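Local structure of dihydropteridine reductase (Caenorhabditis elegans, 1OOE) at residues 15-18 / 19-23; 203-206 / 207-210. The protein probably catalyses the NADH- or NADPH-dependent reduction of quinonoid dihydrobiopterin to tetrahydrobiopterin, as a homodimeric member of the short-chain dehydrogenase/reductase family. One frame throughout, in Å; residues are numbered along the deposited sequence. Where two conformers were deposited one is given.

Contact 1 of 2, residues 15-18 / 19-23; sequences LGSA and ILEFF
I19 and L15 meet one turn apart on helix 14-25, the first helix of the Rossmann-type fold and the connection of the beta-alpha-beta unit formed by strands 4-9 and 28-34. I19 has the most surface buried here. With chi1 at -67°, its CG1 stands beside the backbone N and anti to the carbonyl carbon, which turns the branch back along the helix toward the preceding turn. CG1 thereby comes 3.2 Å from L15 O, and the terminal CD1 lies 3.7 Å from L15 CG, the two side chains crossing at a slant. The same carbonyl oxygen, L15 O, accepts the backbone bond from I19 N at 2.9 Å, so the aliphatic branch covers an acceptor that is already engaged.

A18 and S17 follow in buried surface, and much of what they contribute is main chain. A18 O accepts a hydrogen bond from F22 N at 3.0 Å, and F22 CB approaches that oxygen too. Comparable bonds run from L20 N to G16 O and from E21 N to S17 O, giving unbroken i to i+4 pairing through all four carbonyls of 15-18. G16 fits the last glycine of a GxGxxG pattern, consistent with a glycine-rich dinucleotide-binding motif running from the end of strand 4-9 into this helix.

The first torsion of E21, chi1 -70°, sets CG beside its backbone N and 3.2 Å from S17 O; the bend at chi2 then places the carboxylate. Between the polar ends of the two side chains the link runs through water: one molecule donates to E21 OE2 at 2.6 Å and is hydrogen-bonded at 2.6 Å to S17 OG in one of the serine's two conformers, the bridge being doubtful for the other.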
ATOM      1  N   LEU A  15     -11.187 -11.972  17.017  1.00 13.54           N
ATOM      2  CA  LEU A  15     -11.278 -10.645  17.609  1.00 13.59           C
ATOM      3  C   LEU A  15     -12.599  -9.968  17.255  1.00 12.84           C
ATOM      4  O   LEU A  15     -13.236  -9.350  18.110  1.00 12.81           O
ATOM      5  CB  LEU A  15     -10.102  -9.774  17.145  1.00 13.55           C
ATOM      6  CG  LEU A  15     -10.074  -8.319  17.622  1.00 12.71           C
ATOM      7  CD1 LEU A  15     -10.107  -8.263  19.149  1.00 11.70           C
ATOM      8  CD2 LEU A  15      -8.824  -7.631  17.091  1.00 14.38           C
ATOM      9  N   GLY A  16     -13.007 -10.089  15.996  1.00 12.55           N
ATOM     10  CA  GLY A  16     -14.250  -9.476  15.559  1.00 12.47           C
ATOM     11  C   GLY A  16     -15.468  -9.974  16.312  1.00 13.41           C
ATOM     12  O   GLY A  16     -16.329  -9.184  16.712  1.00 12.25           O
ATOM     13  N   SER A  17     -15.549 -11.288  16.503  1.00 12.47           N
ATOM     14  CA  SER A  17     -16.670 -11.879  17.221  1.00 13.24           C
ATOM     15  C   SER A  17     -16.652 -11.441  18.684  1.00 13.34           C
ATOM     16  O   SER A  17     -17.704 -11.213  19.285  1.00 14.76           O
ATOM     17  CB  SER A  17     -16.620 -13.412  17.122  1.00 15.06           C
ATOM     18  OG  SER A  17     -17.681 -14.005  17.849  0.50 13.57           O
ATOM     19  N   ALA A  18     -15.457 -11.318  19.255  1.00 12.36           N
ATOM     20  CA  ALA A  18     -15.325 -10.890  20.644  1.00 13.33           C
ATOM     21  C   ALA A  18     -15.831  -9.457  20.800  1.00 12.77           C
ATOM     22  O   ALA A  18     -16.532  -9.133  21.763  1.00 11.59           O
ATOM     23  CB  ALA A  18     -13.867 -10.976  21.086  1.00 14.23           C
ATOM     24  N   ILE A  19     -15.461  -8.600  19.855  1.00 11.29           N
ATOM     25  CA  ILE A  19     -15.880  -7.204  19.884  1.00  9.91           C
ATOM     26  C   ILE A  19     -17.396  -7.109  19.729  1.00 10.61           C
ATOM     27  O   ILE A  19     -18.060  -6.399  20.482  1.00 11.82           O
ATOM     28  CB  ILE A  19     -15.183  -6.397  18.759  1.00  9.15           C
ATOM     29  CG1 ILE A  19     -13.681  -6.325  19.043  1.00  8.56           C
ATOM     30  CG2 ILE A  19     -15.767  -4.982  18.668  1.00  7.46           C
ATOM     31  CD1 ILE A  19     -12.854  -5.829  17.876  1.00  9.84           C
ATOM     32  N   LEU A  20     -17.939  -7.838  18.759  1.00 11.78           N
ATOM     33  CA  LEU A  20     -19.376  -7.836  18.511  1.00 12.43           C
ATOM     34  C   LEU A  20     -20.146  -8.275  19.756  1.00 13.65           C
ATOM     35  O   LEU A  20     -21.101  -7.617  20.171  1.00 15.05           O
ATOM     36  CB  LEU A  20     -19.701  -8.756  17.328  1.00 13.50           C
ATOM     37  CG  LEU A  20     -21.145  -8.798  16.812  1.00 14.41           C
ATOM     38  CD1 LEU A  20     -21.159  -9.287  15.363  1.00 14.59           C
ATOM     39  CD2 LEU A  20     -21.988  -9.699  17.697  1.00 16.93           C
ATOM     40  N   GLU A  21     -19.724  -9.382  20.358  1.00 14.21           N
ATOM     41  CA  GLU A  21     -20.386  -9.883  21.559  1.00 15.15           C
ATOM     42  C   GLU A  21     -20.304  -8.886  22.713  1.00 15.01           C
ATOM     43  O   GLU A  21     -21.278  -8.681  23.440  1.00 15.50           O
ATOM     44  CB  GLU A  21     -19.763 -11.212  21.998  1.00 17.06           C
ATOM     45  CG  GLU A  21     -20.060 -12.394  21.089  1.00 20.89           C
ATOM     46  CD  GLU A  21     -21.546 -12.656  20.935  1.00 23.14           C
ATOM     47  OE1 GLU A  21     -22.307 -12.355  21.882  1.00 24.83           O
ATOM     48  OE2 GLU A  21     -21.953 -13.177  19.874  1.00 24.46           O
ATOM     49  N   PHE A  22     -19.140  -8.267  22.879  1.00 14.47           N
ATOM     50  CA  PHE A  22     -18.931  -7.311  23.958  1.00 14.24           C
ATOM     51  C   PHE A  22     -19.832  -6.081  23.854  1.00 14.85           C
ATOM     52  O   PHE A  22     -20.432  -5.665  24.845  1.00 16.03           O
ATOM     53  CB  PHE A  22     -17.467  -6.876  23.999  1.00 15.12           C
ATOM     54  CG  PHE A  22     -17.104  -6.088  25.223  1.00 15.67           C
ATOM     55  CD1 PHE A  22     -17.057  -6.701  26.472  1.00 16.70           C
ATOM     56  CD2 PHE A  22     -16.814  -4.733  25.131  1.00 15.16           C
ATOM     57  CE1 PHE A  22     -16.724  -5.973  27.613  1.00 17.89           C
ATOM     58  CE2 PHE A  22     -16.481  -3.993  26.268  1.00 17.79           C
ATOM     59  CZ  PHE A  22     -16.435  -4.615  27.508  1.00 16.39           C
ATOM     60  N   PHE A  23     -19.927  -5.491  22.666  1.00 14.00           N
ATOM     61  CA  PHE A  23     -20.777  -4.315  22.506  1.00 14.60           C
ATOM     62  C   PHE A  23     -22.246  -4.672  22.675  1.00 16.10           C
ATOM     63  O   PHE A  23     -23.026  -3.891  23.223  1.00 15.25           O
ATOM     64  CB  PHE A  23     -20.543  -3.647  21.145  1.00 13.41           C
ATOM     65  CG  PHE A  23     -19.396  -2.673  21.146  1.00 12.52           C
ATOM     66  CD1 PHE A  23     -18.079  -3.123  21.209  1.00 14.05           C
ATOM     67  CD2 PHE A  23     -19.634  -1.299  21.136  1.00 12.61           C
ATOM     68  CE1 PHE A  23     -17.015  -2.219  21.265  1.00 13.62           C
ATOM     69  CE2 PHE A  23     -18.580  -0.390  21.192  1.00 11.54           C
ATOM     70  CZ  PHE A  23     -17.265  -0.851  21.258  1.00 12.02           C
TER
HETATM   71  O   HOH W   1     -20.205 -13.413  17.976  1.00 23.48           O

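Contact 2 of 2, residues 203-206 / 207-210; sequences EHLL and KWTT
H204 and W208, one turn apart on helix 198-210, a late helix of the Rossmann-type SDR fold, form an offset edge-to-face pair. Their ring planes stand at 66°, and the H204 imidazole presents its edge toward the indole face, its centroid 5.5 Å from that of the W208 six-membered ring. The closer overlap comes from the stem of the histidine: H204 CB lies 3.9 Å from the same W208 centroid, 12° off the normal, a CH-pi contact over the face. H204 O also lies over one face of the indole, displaced toward its rim, while accepting the nearly straight bond from W208 N (172° at the hydrogen). H204 ND1 is hydrogen-bonded to F200 O, which ties down the imidazole from the preceding turn.

K207 runs alongside H204 and points the same way, its NZ 4.0 Å from H204 NE2 without a bond between them. K207 NZ, by a salt bridge, and W208 NE1, by a hydrogen bond, hold a sulfonate oxygen of a bound MES molecule, probably from the crystallisation liquor.

At the C-terminal end, two threonines fold their hydroxyls back onto i-4 carbonyls, a common feature of helical threonines. T209 OG1 donates to L205 O at 2.7 Å; T210 OG1, set between its backbone N and carbonyl carbon, donates to L206 O at 2.9 Å. The amide N of the same threonine reaches each oxygen from the opposite face of its plane, and L206 O takes a third, weak bond from T209 N.

The helix packs beside helix 14-25 through L205 and L206 and reaches the sheet at L124 of strand 123-128 (W208, T209) and Y28 of strand 28-34 (T210).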
ATOM      1  N   GLU A 203     -12.599  -3.785  25.473  1.00 12.25           N
ATOM      2  CA  GLU A 203     -12.769  -2.807  26.538  1.00 12.58           C
ATOM      3  C   GLU A 203     -12.300  -1.421  26.108  1.00 13.64           C
ATOM      4  O   GLU A 203     -12.970  -0.421  26.383  1.00 12.72           O
ATOM      5  CB  GLU A 203     -12.018  -3.262  27.793  1.00 14.80           C
ATOM      6  CG  GLU A 203     -12.784  -4.290  28.616  1.00 16.58           C
ATOM      7  CD  GLU A 203     -11.910  -5.001  29.630  1.00 18.13           C
ATOM      8  OE1 GLU A 203     -10.975  -4.368  30.162  1.00 21.22           O
ATOM      9  OE2 GLU A 203     -12.165  -6.191  29.905  1.00 22.04           O
ATOM     10  N   HIS A 204     -11.160  -1.345  25.426  1.00 12.00           N
ATOM     11  CA  HIS A 204     -10.681  -0.042  24.989  1.00 12.16           C
ATOM     12  C   HIS A 204     -11.551   0.550  23.893  1.00 11.51           C
ATOM     13  O   HIS A 204     -11.754   1.764  23.850  1.00 12.23           O
ATOM     14  CB  HIS A 204      -9.217  -0.109  24.543  1.00 12.68           C
ATOM     15  CG  HIS A 204      -8.247  -0.034  25.680  1.00 12.26           C
ATOM     16  ND1 HIS A 204      -8.039  -1.082  26.552  1.00 13.01           N
ATOM     17  CD2 HIS A 204      -7.471   0.984  26.123  1.00 13.01           C
ATOM     18  CE1 HIS A 204      -7.177  -0.711  27.484  1.00 15.06           C
ATOM     19  NE2 HIS A 204      -6.818   0.538  27.247  1.00 15.00           N
ATOM     20  N   LEU A 205     -12.081  -0.289  23.009  1.00 11.24           N
ATOM     21  CA  LEU A 205     -12.944   0.242  21.961  1.00 11.77           C
ATOM     22  C   LEU A 205     -14.198   0.857  22.584  1.00 11.42           C
ATOM     23  O   LEU A 205     -14.643   1.926  22.163  1.00 12.41           O
ATOM     24  CB  LEU A 205     -13.334  -0.849  20.962  1.00  9.96           C
ATOM     25  CG  LEU A 205     -12.227  -1.340  20.024  1.00 12.42           C
ATOM     26  CD1 LEU A 205     -12.748  -2.493  19.179  1.00 11.78           C
ATOM     27  CD2 LEU A 205     -11.753  -0.192  19.139  1.00 14.41           C
ATOM     28  N   LEU A 206     -14.770   0.196  23.586  1.00 12.50           N
ATOM     29  CA  LEU A 206     -15.965   0.742  24.235  1.00 11.91           C
ATOM     30  C   LEU A 206     -15.622   2.067  24.920  1.00 10.91           C
ATOM     31  O   LEU A 206     -16.393   3.029  24.848  1.00 11.37           O
ATOM     32  CB  LEU A 206     -16.543  -0.249  25.258  1.00 10.75           C
ATOM     33  CG  LEU A 206     -17.790   0.218  26.027  1.00 11.08           C
ATOM     34  CD1 LEU A 206     -18.908   0.545  25.048  1.00 12.98           C
ATOM     35  CD2 LEU A 206     -18.235  -0.863  26.999  1.00 12.26           C
ATOM     36  N   LYS A 207     -14.461   2.125  25.567  1.00 11.25           N
ATOM     37  CA  LYS A 207     -14.035   3.348  26.249  1.00 12.59           C
ATOM     38  C   LYS A 207     -13.846   4.508  25.274  1.00 12.56           C
ATOM     39  O   LYS A 207     -14.350   5.609  25.501  1.00 10.75           O
ATOM     40  CB  LYS A 207     -12.725   3.127  27.010  1.00 11.77           C
ATOM     41  CG  LYS A 207     -12.295   4.351  27.821  1.00 13.47           C
ATOM     42  CD  LYS A 207     -10.977   4.153  28.558  1.00 14.29           C
ATOM     43  CE  LYS A 207      -9.798   4.042  27.597  1.00 15.53           C
ATOM     44  NZ  LYS A 207      -8.489   4.050  28.324  1.00 16.32           N
ATOM     45  N   TRP A 208     -13.112   4.265  24.193  1.00 10.81           N
ATOM     46  CA  TRP A 208     -12.868   5.309  23.208  1.00 11.78           C
ATOM     47  C   TRP A 208     -14.156   5.729  22.499  1.00 12.91           C
ATOM     48  O   TRP A 208     -14.287   6.876  22.062  1.00 13.54           O
ATOM     49  CB  TRP A 208     -11.833   4.848  22.173  1.00 10.09           C
ATOM     50  CG  TRP A 208     -10.481   4.495  22.747  1.00  9.77           C
ATOM     51  CD1 TRP A 208      -9.872   5.062  23.827  1.00  9.77           C
ATOM     52  CD2 TRP A 208      -9.553   3.534  22.222  1.00 10.58           C
ATOM     53  NE1 TRP A 208      -8.618   4.516  24.009  1.00 10.24           N
ATOM     54  CE2 TRP A 208      -8.399   3.576  23.036  1.00 10.51           C
ATOM     55  CE3 TRP A 208      -9.583   2.644  21.141  1.00 12.78           C
ATOM     56  CZ2 TRP A 208      -7.284   2.761  22.803  1.00 11.02           C
ATOM     57  CZ3 TRP A 208      -8.473   1.833  20.907  1.00 12.72           C
ATOM     58  CH2 TRP A 208      -7.341   1.900  21.735  1.00 11.26           C
ATOM     59  N   THR A 209     -15.106   4.807  22.387  1.00 12.53           N
ATOM     60  CA  THR A 209     -16.372   5.113  21.726  1.00 12.27           C
ATOM     61  C   THR A 209     -17.253   6.017  22.584  1.00 13.39           C
ATOM     62  O   THR A 209     -17.880   6.953  22.077  1.00 12.38           O
ATOM     63  CB  THR A 209     -17.163   3.822  21.400  1.00 12.22           C
ATOM     64  OG1 THR A 209     -16.406   3.012  20.492  1.00 11.37           O
ATOM     65  CG2 THR A 209     -18.499   4.160  20.750  1.00 14.77           C
ATOM     66  N   THR A 210     -17.279   5.743  23.884  1.00 14.00           N
ATOM     67  CA  THR A 210     -18.108   6.504  24.820  1.00 14.91           C
ATOM     68  C   THR A 210     -17.464   7.736  25.456  1.00 16.04           C
ATOM     69  O   THR A 210     -18.170   8.662  25.869  1.00 16.63           O
ATOM     70  CB  THR A 210     -18.618   5.588  25.950  1.00 15.10           C
ATOM     71  OG1 THR A 210     -17.506   5.036  26.663  1.00 15.36           O
ATOM     72  CG2 THR A 210     -19.453   4.457  25.378  1.00 16.65           C
TER

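In the fold
From the N terminus, strand 4-9 leads into helix 14-25, where contact 1 spans successive turns before the chain returns to the sheet as strand 28-34. Contact 2 comes in series much later, on helix 198-210, after strand 169-175 and ahead of strand 221-227. Each joins directly consecutive segments, so neither closes a long loop, and they do not nest or cross. In space, however, the two helices touch, their contact centres about 12 Å apart. I19 CD1 lies 3.6 Å from L205 CD1, F22 CE2 is 3.7 Å from L206 CD2, and F23 CZ packs against the L205-L206 backbone, tying the early beta-alpha-beta unit to the late helix.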